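Local structure of probable csgAB operon transcriptional regulatory protein (Salmonella typhimurium, 5XP0) at the interface of chains A and B. The protein is the master regulator of adhesive curli fimbriae expression, is needed for transcription of the csgAB operon and promotes biofilm formation. Numbering follows the deposited sequence. Chains: chain A/B, Probable csgAB operon transcriptional regulatory protein.

Contacts 1 and 2 are neighbouring parts of one two-fold symmetric interface between the regulatory, receiver-type domains of CsgD; the centres of their C-alpha atoms lie about 9 Å apart. In contact 1 the start of helix 28-41 of chain B enters the strand-end pocket of chain A. Contact 2 holds part of the reverse insertion, A:Gln29 meeting B:Asp66, together with lysine-glutamate pairs between the two pockets. Ser27, Gln29, Asp66 and Met68 thus recur with the chains exchanged. Each domain is both donor and receiver of a glutamine, a reciprocal fit consistent with a dimer, although the crystal alone does not establish one in the cell.

Contact 1: the interface of chains A and B. Residues chain A 24, 30, 33, 66, 68, 94-95, 118; chain B 27-29.
The start of helix 28-41 of chain B, with B:Ser27 just before it, enters a pocket of chain A made by the ends of strands 19-24, 61-66 and 90-94, the A:Asn95 loop after strand 90-94, the poorly ordered loop residue A:Thr118 and helix 28-41. B:Gln29 and A:Asp66 meet tip to tip, with amide and carboxylate planes 63° apart. B:Gln29 NE2 donates to the carboxylate oxygen A:Asp66 OD2 at 3.0 Å, almost straight and in the plane of its own amide, arriving on the syn side but tilted from the carboxylate plane. The hydroxyl A:Thr24 OG1 donates to the anti lone pair of the same A:Asp66 OD2 at 2.7 Å. A:Asp66 OD1 is gripped from opposite faces of its plane by A:Asn95 ND2 at 3.0 Å and by the backbone N of the poorly ordered A:Met68, which together fix the rotation of the carboxylate.

A:Asn95 works with both ends of its amide. Its ND2 also donates to B:Gln29 OE1 at 3.0 Å, the two amide planes turned only 26° apart, while A:Asn95 OD1 takes the helix-start amide B:Leu28 N at 2.9 Å. CG of B:Gln29 lies between backbone N and carbonyl carbon (chi1 56°), and a bend at chi2 turns the amide into the pocket. Its CB packs on A:Leu33 CB at 3.7 Å. B:Leu28 crosses A:Leu33 and A:Leu94 at about right angles, its CD2 branch 3.9 Å from CD1 of A:Leu94. The structure alone does not show whether A:Asp66 is phosphorylated in the cell, but in this atypical receiver domain it holds the phosphoacceptor position, at the end of strand 61-66.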
loop_
_atom_site.group_PDB
_atom_site.type_symbol
_atom_site.label_atom_id
_atom_site.label_comp_id
_atom_site.label_asym_id
_atom_site.label_seq_id
_atom_site.Cartn_x
_atom_site.Cartn_y
_atom_site.Cartn_z
ATOM N N THR A 24 3.804 5.448 7.605
ATOM C CA THR A 24 3.065 5.561 6.355
ATOM C C THR A 24 1.610 5.810 6.702
ATOM O O THR A 24 1.275 6.101 7.854
ATOM C CB THR A 24 3.222 4.302 5.487
ATOM O OG1 THR A 24 2.601 4.540 4.201
ATOM C CG2 THR A 24 2.549 3.115 6.112
ATOM N N ALA A 30 -0.112 -1.580 3.455
ATOM C CA ALA A 30 1.022 -1.306 4.338
ATOM C C ALA A 30 1.294 -2.478 5.274
ATOM O O ALA A 30 2.452 -2.876 5.471
ATOM C CB ALA A 30 0.753 -0.029 5.139
ATOM N N LEU A 33 3.088 -5.150 3.243
ATOM C CA LEU A 33 4.524 -4.907 3.046
ATOM C C LEU A 33 5.295 -5.153 4.341
ATOM O O LEU A 33 6.339 -5.824 4.343
ATOM C CB LEU A 33 4.758 -3.466 2.546
ATOM C CG LEU A 33 6.220 -3.036 2.419
ATOM C CD1 LEU A 33 6.897 -3.826 1.342
ATOM C CD2 LEU A 33 6.410 -1.506 2.197
ATOM N N ASP A 66 7.604 6.906 4.474
ATOM C CA ASP A 66 6.888 6.834 3.190
ATOM C C ASP A 66 6.764 8.223 2.586
ATOM O O ASP A 66 5.957 9.061 3.017
ATOM C CB ASP A 66 5.528 6.183 3.339
ATOM C CG ASP A 66 4.850 5.953 1.991
ATOM O OD1 ASP A 66 5.341 6.464 0.957
ATOM O OD2 ASP A 66 3.842 5.261 1.971
ATOM N N MET A 68 5.633 9.197 -0.238
ATOM C CA MET A 68 4.399 9.524 -0.939
ATOM C C MET A 68 3.309 10.014 -0.000
ATOM O O MET A 68 2.237 10.409 -0.459
ATOM C CB MET A 68 3.899 8.283 -1.673
ATOM C CG MET A 68 4.522 8.025 -3.023
ATOM S SD MET A 68 3.804 6.574 -3.815
ATOM C CE MET A 68 2.897 7.361 -5.143
ATOM N N LEU A 94 11.204 5.762 1.626
ATOM C CA LEU A 94 10.456 4.794 0.846
ATOM C C LEU A 94 9.604 5.526 -0.188
ATOM O O LEU A 94 9.067 6.609 0.066
ATOM C CB LEU A 94 9.551 3.958 1.769
ATOM C CG LEU A 94 8.761 2.785 1.179
ATOM C CD1 LEU A 94 9.705 1.701 0.950
ATOM C CD2 LEU A 94 7.681 2.299 2.135
ATOM N N ASN A 95 9.384 4.873 -1.317
ATOM C CA ASN A 95 8.554 5.443 -2.372
ATOM C C ASN A 95 9.025 6.845 -2.759
ATOM O O ASN A 95 8.222 7.730 -3.029
ATOM C CB ASN A 95 7.058 5.485 -1.978
ATOM C CG ASN A 95 6.481 4.084 -1.672
ATOM O OD1 ASN A 95 6.759 3.117 -2.385
ATOM N ND2 ASN A 95 5.673 3.976 -0.594
ATOM N N THR A 118 8.798 1.323 -6.745
ATOM C CA THR A 118 7.491 0.969 -6.205
ATOM C C THR A 118 7.013 -0.393 -6.717
ATOM O O THR A 118 5.901 -0.805 -6.393
ATOM C CB THR A 118 6.464 2.058 -6.547
ATOM O OG1 THR A 118 6.436 2.272 -7.964
ATOM C CG2 THR A 118 6.788 3.404 -5.834
ATOM N N SER B 27 2.488 2.208 -5.153
ATOM C CA SER B 27 3.408 2.280 -4.034
ATOM C C SER B 27 4.026 0.913 -3.898
ATOM O O SER B 27 3.438 -0.096 -4.318
ATOM C CB SER B 27 2.697 2.651 -2.729
ATOM O OG SER B 27 1.850 1.582 -2.323
ATOM N N LEU B 28 5.192 0.873 -3.248
ATOM C CA LEU B 28 5.793 -0.430 -2.979
ATOM C C LEU B 28 4.822 -1.301 -2.195
ATOM O O LEU B 28 4.751 -2.513 -2.412
ATOM C CB LEU B 28 7.093 -0.288 -2.199
ATOM C CG LEU B 28 7.804 -1.641 -2.039
ATOM C CD1 LEU B 28 8.346 -2.127 -3.385
ATOM C CD2 LEU B 28 8.897 -1.533 -1.083
ATOM N N GLN B 29 4.090 -0.722 -1.240
ATOM C CA GLN B 29 3.226 -1.583 -0.454
ATOM C C GLN B 29 2.037 -2.109 -1.261
ATOM O O GLN B 29 1.625 -3.247 -1.043
ATOM C CB GLN B 29 2.749 -0.912 0.820
ATOM C CG GLN B 29 2.064 0.337 0.646
ATOM C CD GLN B 29 2.985 1.544 0.724
ATOM O OE1 GLN B 29 4.064 1.561 0.120
ATOM N NE2 GLN B 29 2.559 2.564 1.458
#

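Contact 2: the interface of chains A and B. Residues chain A 25, 27, 29, 69; chain B 25, 66, 68-69.
The loop at A:Lys25 and A:Ser27, the start of helix 28-41 and the 3-10 helix 67-69 of chain A face the B:Lys25 loop, the end of strand 61-66 and the 3-10 helix 67-69 of chain B. B:Lys25 and A:Glu69 reach toward each other tip to tip in a salt bridge that is also a hydrogen bond, the ammonium NZ of B:Lys25 giving to A:Glu69 OE1 at 2.8 Å. The nitrogen comes from above the carboxylate plane, 44° out of it. B:Lys25 has CG anti to its backbone N (chi1 173°) and bends at chi3, which turns its tip onto the glutamate.

The reverse pair, A:Lys25 with B:Glu69, also points tip to tip, but A:Lys25 is poorly ordered and its modelled approach is too short, so the details are doubtful. As modelled, the two lysines and two glutamates form a cluster of alternating charge, which may offset the repulsion between like groups.

Beside the charged pairs, A:Gln29 makes the twin insertion with a slightly different approach: NE2 donates to B:Asp66 OD2 at 2.9 Å, here met nearly head-on along the C-O bond and in the plane of the donor amide. A:Gln29 NE2 is 3.1 Å from water 1. The same water lies 2.8 Å from the backbone B:Lys25 O and bridges the chains. The poorly ordered B:Met68 brings its SD to 3.9 Å from A:Ser27 CB. Its backbone N donates to B:Asp66 OD1 at 3.1 Å and would help steady the carboxylate within its own chain.

The site joins two receiver domains through charged pairs and an inserted glutamine, and may hold each aspartate pocket partly closed by its partner if this dimer forms in solution.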
loop_
_atom_site.group_PDB
_atom_site.type_symbol
_atom_site.label_atom_id
_atom_site.label_comp_id
_atom_site.label_asym_id
_atom_site.label_seq_id
_atom_site.Cartn_x
_atom_site.Cartn_y
_atom_site.Cartn_z
ATOM N N LYS A 25 0.748 5.760 5.672
ATOM C CA LYS A 25 -0.681 5.766 5.912
ATOM C C LYS A 25 -1.141 4.332 6.187
ATOM O O LYS A 25 -0.890 3.445 5.380
ATOM C CB LYS A 25 -1.433 6.363 4.725
ATOM C CG LYS A 25 -2.960 6.272 4.859
ATOM C CD LYS A 25 -3.722 7.095 3.819
ATOM C CE LYS A 25 -3.285 6.845 2.414
ATOM N NZ LYS A 25 -4.029 7.764 1.524
ATOM N N SER A 27 -2.966 0.947 6.091
ATOM C CA SER A 27 -3.753 0.399 5.002
ATOM C C SER A 27 -3.437 -1.079 4.977
ATOM O O SER A 27 -2.432 -1.517 5.553
ATOM C CB SER A 27 -3.383 1.060 3.661
ATOM O OG SER A 27 -2.070 0.612 3.355
ATOM N N GLN A 29 -2.471 -2.693 2.491
ATOM C CA GLN A 29 -1.257 -2.932 1.747
ATOM C C GLN A 29 -0.037 -2.597 2.590
ATOM O O GLN A 29 0.958 -3.315 2.524
ATOM C CB GLN A 29 -1.276 -2.202 0.399
ATOM C CG GLN A 29 -1.414 -0.716 0.385
ATOM C CD GLN A 29 -2.889 -0.303 0.271
ATOM O OE1 GLN A 29 -3.769 -0.869 0.949
ATOM N NE2 GLN A 29 -3.161 0.655 -0.585
ATOM N N GLU A 69 3.480 9.835 1.294
ATOM C CA GLU A 69 2.503 10.288 2.249
ATOM C C GLU A 69 2.977 11.521 2.993
ATOM O O GLU A 69 2.322 11.958 3.941
ATOM C CB GLU A 69 2.151 9.150 3.205
ATOM C CG GLU A 69 1.532 7.918 2.541
ATOM C CD GLU A 69 0.260 8.246 1.709
ATOM O OE1 GLU A 69 0.115 7.717 0.588
ATOM O OE2 GLU A 69 -0.569 9.060 2.204
ATOM N N LYS B 25 -3.267 3.918 -4.930
ATOM C CA LYS B 25 -2.086 4.750 -5.153
ATOM C C LYS B 25 -0.903 3.830 -5.393
ATOM O O LYS B 25 -0.605 2.985 -4.532
ATOM C CB LYS B 25 -1.793 5.602 -3.932
ATOM C CG LYS B 25 -0.468 6.381 -4.032
ATOM C CD LYS B 25 -0.210 7.186 -2.762
ATOM C CE LYS B 25 -1.058 8.410 -2.615
ATOM N NZ LYS B 25 -0.385 9.368 -1.656
ATOM N N ASP B 66 -9.529 0.966 -3.934
ATOM C CA ASP B 66 -9.007 1.422 -2.632
ATOM C C ASP B 66 -9.756 2.663 -2.131
ATOM O O ASP B 66 -9.433 3.791 -2.492
ATOM C CB ASP B 66 -7.519 1.713 -2.736
ATOM C CG ASP B 66 -6.866 1.949 -1.355
ATOM O OD1 ASP B 66 -7.601 2.085 -0.354
ATOM O OD2 ASP B 66 -5.623 1.944 -1.279
ATOM N N MET B 68 -9.567 4.213 0.644
ATOM C CA MET B 68 -8.779 5.224 1.346
ATOM C C MET B 68 -8.162 6.238 0.401
ATOM O O MET B 68 -7.712 7.289 0.854
ATOM C CB MET B 68 -7.645 4.572 2.127
ATOM C CG MET B 68 -7.971 4.094 3.515
ATOM S SD MET B 68 -6.479 3.366 4.265
ATOM C CE MET B 68 -7.212 2.578 5.728
ATOM N N GLU B 69 -8.092 5.935 -0.890
ATOM C CA GLU B 69 -7.530 6.851 -1.870
ATOM C C GLU B 69 -8.612 7.548 -2.676
ATOM O O GLU B 69 -8.301 8.307 -3.590
ATOM C CB GLU B 69 -6.591 6.090 -2.813
ATOM C CG GLU B 69 -5.425 5.446 -2.095
ATOM C CD GLU B 69 -4.607 6.458 -1.325
ATOM O OE1 GLU B 69 -4.323 7.536 -1.883
ATOM O OE2 GLU B 69 -4.314 6.211 -0.145
HETATM O O HOH W 1 -0.830 2.157 -1.884
#